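Local coordinates for protein TarM (Staphylococcus aureus subsp. aureus 21178, PDB 4X7R) that belongs to the GT-B clan of glycosyltransferases and, in this structure, carries bound uridine-5'-diphosphate, at residues A[252-257]-A[262-267]; A[288-293]-A[297-302]. The protein carries 1 engineered substitution. All coordinates share one frame; numbering follows the deposited sequence.

In the fold
Two contacts that follow one another along the chain, their centres about 15 Å apart, show how a loop near bound ligands is joined to the outer beta-alpha-beta unit of the parallel sheet. Contact 1 folds the loop after strand 243-247 against the start of helix 264-271. The side chain of Glu266 there lies about 5 Å from the bound (2S)-2,3-dihydroxypropyl 2-acetamido-2-deoxy-alpha-D-glucopyranoside. Contact 2 sets helix 284-293 on the edge strand 299-301, and the side chain of Ile290 is about 12 Å from the same ligand. Gln293, at the end of the helix of contact 2, joins the two: Gln293 OE1 is 2.8 Å from His252 NE2, a probable hydrogen bond, and Gln293 CD packs 3.7 Å from Phe262 CZ.

Contact 1. Residues A[252-257]-A[262-267]; sequences HHENFD and FKKSEK
Lys263, Phe262 and His252 give up the most surface where the loop 252-257 meets the segment 262-267. A single beta bridge pairs His253 with Phe262, and Lys263 N, at the N-cap of helix 264-271, donates a hydrogen bond to His252 O at 2.9 Å. That same oxygen lies in the plane of the Phe262 ring, at its edge. Neighbouring ring atoms of Phe262 meet the two histidines: Phe262 CD1 is 3.6 Å from His252 CD2, and Phe262 CE1 is 3.6 Å from His253 CD2. The His252 and Phe262 rings sit rim to rim with planes only 8° apart, whereas His253 is tilted by 35° to Phe262, making a small aromatic cluster.

The Lys263 chain crosses the loop and bends at its last torsion (chi4 114°). Its NZ is hydrogen-bonded first to Asn251 O, its strongest partner. Lys263 NZ also lies 2.8 Å from Asn255 OD1, a bond that comes from above the amide plane, and a weak bond of 3.2 Å links Lys263 NZ to His253 O. The Glu254 carboxylate stays farther off, OE1 5.8 Å from Lys263 NZ. Three neutral oxygens thus hold the ammonium group and probably stabilise its positive charge, tying the loop to the helix start.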
ATOM      1  N   HIS A 252       3.667   6.275  15.734  1.00 35.43           N
ATOM      2  CA  HIS A 252       3.470   5.050  16.507  1.00 32.82           C
ATOM      3  C   HIS A 252       2.324   5.147  17.539  1.00 41.24           C
ATOM      4  O   HIS A 252       1.945   4.137  18.131  1.00 40.80           O
ATOM      5  CB  HIS A 252       4.781   4.624  17.161  1.00 31.27           C
ATOM      6  CG  HIS A 252       5.295   5.647  18.132  1.00 33.89           C
ATOM      7  ND1 HIS A 252       5.663   6.926  17.711  1.00 34.82           N
ATOM      8  CD2 HIS A 252       5.470   5.558  19.470  1.00 34.82           C
ATOM      9  CE1 HIS A 252       6.023   7.569  18.811  1.00 34.02           C
ATOM     10  NE2 HIS A 252       5.927   6.783  19.895  1.00 34.68           N
ATOM     11  N   HIS A 253       1.772   6.337  17.763  1.00 41.33           N
ATOM     12  CA  HIS A 253       0.639   6.441  18.676  1.00 44.20           C
ATOM     13  C   HIS A 253      -0.622   6.045  17.910  1.00 50.81           C
ATOM     14  O   HIS A 253      -0.689   6.215  16.675  1.00 49.16           O
ATOM     15  CB  HIS A 253       0.445   7.870  19.203  1.00 45.99           C
ATOM     16  CG  HIS A 253       1.592   8.400  19.990  1.00 49.71           C
ATOM     17  ND1 HIS A 253       2.657   9.058  19.365  1.00 50.82           N
ATOM     18  CD2 HIS A 253       1.764   8.458  21.331  1.00 52.89           C
ATOM     19  CE1 HIS A 253       3.464   9.451  20.342  1.00 50.93           C
ATOM     20  NE2 HIS A 253       2.969   9.118  21.544  1.00 52.78           N
ATOM     21  N   GLU A 254      -1.628   5.544  18.645  1.00 50.31           N
ATOM     22  CA  GLU A 254      -2.926   5.210  18.072  1.00 51.24           C
ATOM     23  C   GLU A 254      -3.594   6.500  17.583  1.00 55.77           C
ATOM     24  O   GLU A 254      -3.544   7.541  18.258  1.00 54.76           O
ATOM     25  CB  GLU A 254      -3.829   4.501  19.099  1.00 53.89           C
ATOM     26  CG  GLU A 254      -3.617   2.999  19.148  1.00 66.94           C
ATOM     27  CD  GLU A 254      -4.366   2.165  18.126  1.00 89.83           C
ATOM     28  OE1 GLU A 254      -4.272   2.452  16.911  1.00 80.70           O
ATOM     29  OE2 GLU A 254      -5.014   1.183  18.548  1.00 95.52           O
ATOM     30  N   ASN A 255      -4.136   6.433  16.366  1.00 54.42           N
ATOM     31  CA  ASN A 255      -4.833   7.531  15.706  1.00 55.99           C
ATOM     32  C   ASN A 255      -6.149   7.732  16.386  1.00 64.54           C
ATOM     33  O   ASN A 255      -6.732   6.756  16.861  1.00 66.07           O
ATOM     34  CB  ASN A 255      -5.080   7.198  14.237  1.00 56.62           C
ATOM     35  CG  ASN A 255      -3.817   6.865  13.475  1.00 65.74           C
ATOM     36  OD1 ASN A 255      -2.750   7.461  13.678  1.00 53.84           O
ATOM     37  ND2 ASN A 255      -3.931   5.932  12.548  1.00 49.76           N
ATOM     38  N   PHE A 256      -6.619   8.993  16.436  1.00 63.25           N
ATOM     39  CA  PHE A 256      -7.904   9.392  17.040  1.00 65.64           C
ATOM     40  C   PHE A 256      -8.078   8.824  18.459  1.00 71.50           C
ATOM     41  O   PHE A 256      -9.112   8.246  18.788  1.00 71.45           O
ATOM     42  CB  PHE A 256      -9.077   9.038  16.098  1.00 67.76           C
ATOM     43  CG  PHE A 256      -8.867   9.504  14.676  1.00 68.53           C
ATOM     44  CD1 PHE A 256      -8.883  10.859  14.361  1.00 71.98           C
ATOM     45  CD2 PHE A 256      -8.620   8.594  13.661  1.00 69.90           C
ATOM     46  CE1 PHE A 256      -8.673  11.290  13.052  1.00 72.34           C
ATOM     47  CE2 PHE A 256      -8.418   9.025  12.351  1.00 72.42           C
ATOM     48  CZ  PHE A 256      -8.447  10.371  12.056  1.00 70.75           C
ATOM     49  N   ASP A 257      -7.028   8.974  19.279  1.00 69.36           N
ATOM     50  CA  ASP A 257      -6.978   8.463  20.642  1.00 69.74           C
ATOM     51  C   ASP A 257      -6.462   9.523  21.601  1.00 71.81           C
ATOM     52  O   ASP A 257      -5.435  10.162  21.333  1.00 68.90           O
ATOM     53  CB  ASP A 257      -6.095   7.204  20.690  1.00 70.65           C
ATOM     54  CG  ASP A 257      -5.941   6.599  22.067  1.00 82.16           C
ATOM     55  OD1 ASP A 257      -6.880   5.921  22.523  1.00 84.83           O
ATOM     56  OD2 ASP A 257      -4.922   6.885  22.734  1.00 85.22           O
ATOM     57  N   PHE A 262      -0.633   3.174  22.062  1.00 48.93           N
ATOM     58  CA  PHE A 262       0.290   2.919  20.954  1.00 46.27           C
ATOM     59  C   PHE A 262      -0.316   1.922  19.994  1.00 46.73           C
ATOM     60  O   PHE A 262      -1.038   1.040  20.435  1.00 46.36           O
ATOM     61  CB  PHE A 262       1.627   2.383  21.494  1.00 47.74           C
ATOM     62  CG  PHE A 262       2.348   3.408  22.332  1.00 49.65           C
ATOM     63  CD1 PHE A 262       2.810   4.595  21.765  1.00 50.70           C
ATOM     64  CD2 PHE A 262       2.537   3.207  23.690  1.00 53.13           C
ATOM     65  CE1 PHE A 262       3.442   5.556  22.540  1.00 52.19           C
ATOM     66  CE2 PHE A 262       3.182   4.173  24.468  1.00 57.33           C
ATOM     67  CZ  PHE A 262       3.626   5.344  23.885  1.00 53.96           C
ATOM     68  N   LYS A 263      -0.032   2.054  18.687  1.00 41.49           N
ATOM     69  CA  LYS A 263      -0.508   1.104  17.668  1.00 41.36           C
ATOM     70  C   LYS A 263       0.132  -0.253  17.984  1.00 44.71           C
ATOM     71  O   LYS A 263       1.317  -0.295  18.305  1.00 44.01           O
ATOM     72  CB  LYS A 263      -0.108   1.560  16.253  1.00 42.56           C
ATOM     73  CG  LYS A 263      -0.747   2.869  15.804  1.00 44.83           C
ATOM     74  CD  LYS A 263      -0.334   3.239  14.401  1.00 47.69           C
ATOM     75  CE  LYS A 263      -1.301   4.216  13.773  1.00 56.85           C
ATOM     76  NZ  LYS A 263      -0.698   5.559  13.516  1.00 64.84           N
ATOM     77  N   LYS A 264      -0.657  -1.331  17.980  1.00 44.21           N
ATOM     78  CA  LYS A 264      -0.172  -2.676  18.313  1.00 44.53           C
ATOM     79  C   LYS A 264       1.016  -3.178  17.505  1.00 43.76           C
ATOM     80  O   LYS A 264       1.987  -3.616  18.111  1.00 42.83           O
ATOM     81  CB  LYS A 264      -1.296  -3.722  18.396  1.00 49.40           C
ATOM     82  CG  LYS A 264      -1.589  -4.106  19.854  1.00 81.15           C
ATOM     83  CD  LYS A 264      -2.822  -3.434  20.472  1.00 96.30           C
ATOM     84  CE  LYS A 264      -2.489  -2.216  21.315  1.00104.15           C
ATOM     85  NZ  LYS A 264      -3.707  -1.418  21.607  1.00108.09           N
ATOM     86  N   SER A 265       0.957  -3.110  16.170  1.00 40.46           N
ATOM     87  CA  SER A 265       2.044  -3.598  15.297  1.00 39.99           C
ATOM     88  C   SER A 265       3.343  -2.858  15.548  1.00 43.12           C
ATOM     89  O   SER A 265       4.349  -3.493  15.855  1.00 42.53           O
ATOM     90  CB  SER A 265       1.671  -3.481  13.824  1.00 44.32           C
ATOM     91  OG  SER A 265       0.472  -4.172  13.528  1.00 56.91           O
ATOM     92  N   GLU A 266       3.298  -1.506  15.492  1.00 38.13           N
ATOM     93  CA  GLU A 266       4.457  -0.630  15.734  1.00 36.09           C
ATOM     94  C   GLU A 266       5.027  -0.806  17.126  1.00 38.09           C
ATOM     95  O   GLU A 266       6.245  -0.799  17.269  1.00 38.40           O
ATOM     96  CB  GLU A 266       4.132   0.845  15.429  1.00 36.45           C
ATOM     97  CG  GLU A 266       4.006   1.129  13.933  1.00 38.04           C
ATOM     98  CD  GLU A 266       2.738   0.666  13.228  1.00 42.99           C
ATOM     99  OE1 GLU A 266       1.818   0.165  13.907  1.00 44.22           O
ATOM    100  OE2 GLU A 266       2.649   0.829  11.991  1.00 40.46           O
ATOM    101  N   LYS A 267       4.172  -1.066  18.132  1.00 36.07           N
ATOM    102  CA  LYS A 267       4.623  -1.260  19.528  1.00 37.18           C
ATOM    103  C   LYS A 267       5.497  -2.511  19.653  1.00 43.40           C
ATOM    104  O   LYS A 267       6.520  -2.498  20.351  1.00 42.17           O
ATOM    105  CB  LYS A 267       3.428  -1.328  20.482  1.00 39.62           C
ATOM    106  CG  LYS A 267       3.788  -1.513  21.960  1.00 49.35           C
ATOM    107  CD  LYS A 267       2.572  -1.287  22.849  1.00 52.89           C
ATOM    108  CE  LYS A 267       2.773  -1.861  24.230  1.00 74.76           C
ATOM    109  NZ  LYS A 267       2.463  -3.318  24.286  1.00 84.61           N
TER
HETATM  110  O   HOH W   1      -3.457  -0.737  16.734  1.00 47.81           O

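Contact 2. Residues A[288-293]-A[297-302]; sequences LDILNQ and ENIFTI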
ATOM      1  N   LEU A 288      13.392  10.415  19.297  1.00 31.52           N
ATOM      2  CA  LEU A 288      13.480  10.904  20.675  1.00 33.55           C
ATOM      3  C   LEU A 288      12.244  10.527  21.485  1.00 37.74           C
ATOM      4  O   LEU A 288      12.374  10.096  22.639  1.00 37.15           O
ATOM      5  CB  LEU A 288      13.718  12.436  20.705  1.00 34.80           C
ATOM      6  CG  LEU A 288      15.027  12.906  20.027  1.00 39.28           C
ATOM      7  CD1 LEU A 288      15.042  14.405  19.845  1.00 39.06           C
ATOM      8  CD2 LEU A 288      16.238  12.471  20.817  1.00 40.79           C
ATOM      9  N   ASP A 289      11.043  10.656  20.884  1.00 35.50           N
ATOM     10  CA  ASP A 289       9.789  10.281  21.560  1.00 36.16           C
ATOM     11  C   ASP A 289       9.801   8.802  21.904  1.00 38.84           C
ATOM     12  O   ASP A 289       9.473   8.434  23.018  1.00 38.77           O
ATOM     13  CB  ASP A 289       8.556  10.608  20.689  1.00 37.27           C
ATOM     14  CG  ASP A 289       8.277  12.088  20.573  1.00 43.12           C
ATOM     15  OD1 ASP A 289       8.818  12.856  21.392  1.00 45.75           O
ATOM     16  OD2 ASP A 289       7.475  12.469  19.709  1.00 42.73           O
ATOM     17  N   ILE A 290      10.277   7.971  20.982  1.00 35.65           N
ATOM     18  CA  ILE A 290      10.342   6.523  21.210  1.00 35.28           C
ATOM     19  C   ILE A 290      11.319   6.183  22.342  1.00 39.31           C
ATOM     20  O   ILE A 290      10.992   5.384  23.214  1.00 39.02           O
ATOM     21  CB  ILE A 290      10.652   5.772  19.883  1.00 35.37           C
ATOM     22  CG1 ILE A 290       9.406   5.774  18.959  1.00 34.92           C
ATOM     23  CG2 ILE A 290      11.162   4.336  20.155  1.00 34.40           C
ATOM     24  CD1 ILE A 290       9.636   5.240  17.555  1.00 29.48           C
ATOM     25  N   LEU A 291      12.510   6.775  22.299  1.00 37.86           N
ATOM     26  CA  LEU A 291      13.566   6.553  23.289  1.00 39.77           C
ATOM     27  C   LEU A 291      13.125   6.976  24.694  1.00 45.01           C
ATOM     28  O   LEU A 291      13.483   6.310  25.658  1.00 45.77           O
ATOM     29  CB  LEU A 291      14.884   7.259  22.877  1.00 38.91           C
ATOM     30  CG  LEU A 291      15.620   6.696  21.649  1.00 41.87           C
ATOM     31  CD1 LEU A 291      16.826   7.567  21.318  1.00 42.34           C
ATOM     32  CD2 LEU A 291      16.046   5.259  21.854  1.00 41.37           C
ATOM     33  N   ASN A 292      12.335   8.055  24.799  1.00 42.30           N
ATOM     34  CA  ASN A 292      11.829   8.546  26.080  1.00 43.20           C
ATOM     35  C   ASN A 292      10.769   7.655  26.669  1.00 49.88           C
ATOM     36  O   ASN A 292      10.808   7.427  27.876  1.00 51.30           O
ATOM     37  CB  ASN A 292      11.366  10.002  25.996  1.00 40.21           C
ATOM     38  CG  ASN A 292      12.468  10.966  25.653  1.00 51.93           C
ATOM     39  OD1 ASN A 292      13.636  10.743  25.974  1.00 53.72           O
ATOM     40  ND2 ASN A 292      12.135  12.063  24.957  1.00 44.56           N
ATOM     41  N   GLN A 293       9.874   7.104  25.806  1.00 47.11           N
ATOM     42  CA  GLN A 293       8.736   6.230  26.112  1.00 47.55           C
ATOM     43  C   GLN A 293       9.064   4.739  26.286  1.00 53.53           C
ATOM     44  O   GLN A 293       8.309   4.058  26.982  1.00 55.47           O
ATOM     45  CB  GLN A 293       7.703   6.325  24.968  1.00 48.01           C
ATOM     46  CG  GLN A 293       6.773   7.544  24.984  1.00 60.74           C
ATOM     47  CD  GLN A 293       6.217   7.951  23.614  1.00 65.95           C
ATOM     48  OE1 GLN A 293       6.672   7.505  22.518  1.00 45.69           O
ATOM     49  NE2 GLN A 293       5.235   8.863  23.656  1.00 53.05           N
ATOM     50  N   GLU A 297      17.279   0.852  22.619  1.00 51.44           N
ATOM     51  CA  GLU A 297      18.324   1.764  22.145  1.00 50.78           C
ATOM     52  C   GLU A 297      18.442   1.828  20.613  1.00 51.74           C
ATOM     53  O   GLU A 297      18.695   2.913  20.072  1.00 51.13           O
ATOM     54  CB  GLU A 297      19.676   1.393  22.770  1.00 53.86           C
ATOM     55  CG  GLU A 297      19.838   1.888  24.203  1.00 70.87           C
ATOM     56  CD  GLU A 297      20.979   1.286  25.002  1.00103.77           C
ATOM     57  OE1 GLU A 297      21.557   0.269  24.553  1.00104.83           O
ATOM     58  OE2 GLU A 297      21.266   1.806  26.105  1.00104.55           O
ATOM     59  N   ASN A 298      18.238   0.665  19.928  1.00 44.91           N
ATOM     60  CA  ASN A 298      18.352   0.446  18.478  1.00 42.76           C
ATOM     61  C   ASN A 298      17.338   1.177  17.587  1.00 41.73           C
ATOM     62  O   ASN A 298      16.786   0.558  16.674  1.00 40.86           O
ATOM     63  CB  ASN A 298      18.287  -1.064  18.180  1.00 44.00           C
ATOM     64  CG  ASN A 298      19.604  -1.775  18.096  1.00 59.92           C
ATOM     65  OD1 ASN A 298      20.660  -1.241  18.424  1.00 57.14           O
ATOM     66  ND2 ASN A 298      19.558  -3.023  17.668  1.00 56.55           N
ATOM     67  N   ILE A 299      17.131   2.473  17.811  1.00 34.52           N
ATOM     68  CA  ILE A 299      16.232   3.331  17.046  1.00 33.08           C
ATOM     69  C   ILE A 299      17.096   4.302  16.252  1.00 38.07           C
ATOM     70  O   ILE A 299      17.922   5.006  16.826  1.00 39.37           O
ATOM     71  CB  ILE A 299      15.214   4.077  17.975  1.00 35.38           C
ATOM     72  CG1 ILE A 299      14.569   3.135  19.035  1.00 37.06           C
ATOM     73  CG2 ILE A 299      14.174   4.855  17.158  1.00 33.04           C
ATOM     74  CD1 ILE A 299      13.673   1.877  18.496  1.00 37.91           C
ATOM     75  N   PHE A 300      16.916   4.329  14.948  1.00 32.23           N
ATOM     76  CA  PHE A 300      17.726   5.170  14.084  1.00 30.99           C
ATOM     77  C   PHE A 300      16.844   6.019  13.207  1.00 33.40           C
ATOM     78  O   PHE A 300      15.791   5.558  12.780  1.00 33.98           O
ATOM     79  CB  PHE A 300      18.666   4.282  13.219  1.00 32.31           C
ATOM     80  CG  PHE A 300      19.543   3.354  14.034  1.00 34.62           C
ATOM     81  CD1 PHE A 300      20.663   3.840  14.707  1.00 38.08           C
ATOM     82  CD2 PHE A 300      19.232   1.999  14.155  1.00 36.79           C
ATOM     83  CE1 PHE A 300      21.475   2.979  15.455  1.00 40.26           C
ATOM     84  CE2 PHE A 300      20.045   1.138  14.899  1.00 39.23           C
ATOM     85  CZ  PHE A 300      21.152   1.633  15.554  1.00 39.18           C
ATOM     86  N   THR A 301      17.228   7.282  12.998  1.00 30.10           N
ATOM     87  CA  THR A 301      16.473   8.162  12.128  1.00 29.36           C
ATOM     88  C   THR A 301      17.074   8.088  10.744  1.00 34.21           C
ATOM     89  O   THR A 301      18.275   8.320  10.579  1.00 32.69           O
ATOM     90  CB  THR A 301      16.480   9.611  12.631  1.00 38.27           C
ATOM     91  OG1 THR A 301      15.757   9.684  13.859  1.00 36.70           O
ATOM     92  CG2 THR A 301      15.873  10.584  11.607  1.00 31.48           C
ATOM     93  N   ILE A 302      16.262   7.718   9.755  1.00 31.02           N
ATOM     94  CA  ILE A 302      16.693   7.755   8.359  1.00 31.18           C
ATOM     95  C   ILE A 302      15.482   8.249   7.578  1.00 35.00           C
ATOM     96  O   ILE A 302      14.485   7.556   7.530  1.00 34.80           O
ATOM     97  CB  ILE A 302      17.272   6.411   7.770  1.00 33.61           C
ATOM     98  CG1 ILE A 302      18.361   5.785   8.644  1.00 32.56           C
ATOM     99  CG2 ILE A 302      17.787   6.624   6.326  1.00 34.76           C
ATOM    100  CD1 ILE A 302      18.927   4.450   8.103  1.00 32.64           C
TER
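Ile299 faces helix 284-293 and buries the most surface of any residue here, meeting Leu291 and Ile290 in turn as its side chain leaves the strand. At the root, Ile299 CB already lies 4.1 Å from Leu291 CD2. One bond further out, Ile299 CG1 is shared between two methyl groups, 3.8 Å from Leu291 CD2 and 3.8 Å from Ile290 CG2. At the tip, of the two helix residues, Ile299 CD1 meets only Ile290, whose CG2 is 3.9 Å away. This division follows from the torsions of Ile299: CG1 stands opposite the carbonyl carbon (chi1 -46°), and the turn at chi2 (-62°) carries CD1 past Ile290 CG2 and away from Leu291.

The two helix residues come at Ile299 differently. Ile290 crosses it at about a right angle and offers its short branch, CG2. Leu291 slides past it in the opposite direction and also reaches the backbone before the strand, where Leu291 CD2 is 4.0 Å from Glu297 O. That carbonyl belongs to an inverse gamma turn centred on Asn298, closed by Ile299 N donating to Glu297 O at 2.8 Å.

All the contacts between the segments are thus apolar or nearly so, over a modest 172 Å². Val281 touches Ile290 and Val279 touches Ile299, so the preceding strand backs both side chains. Arg287 NE is hydrogen-bonded to Ile299 O. Together, strand 278-281, helix 284-293 and strand 299-301 form a beta-alpha-beta unit, the crossover of Rossmann-like GT-B domains, here finishing a seven-stranded parallel sheet at its edge.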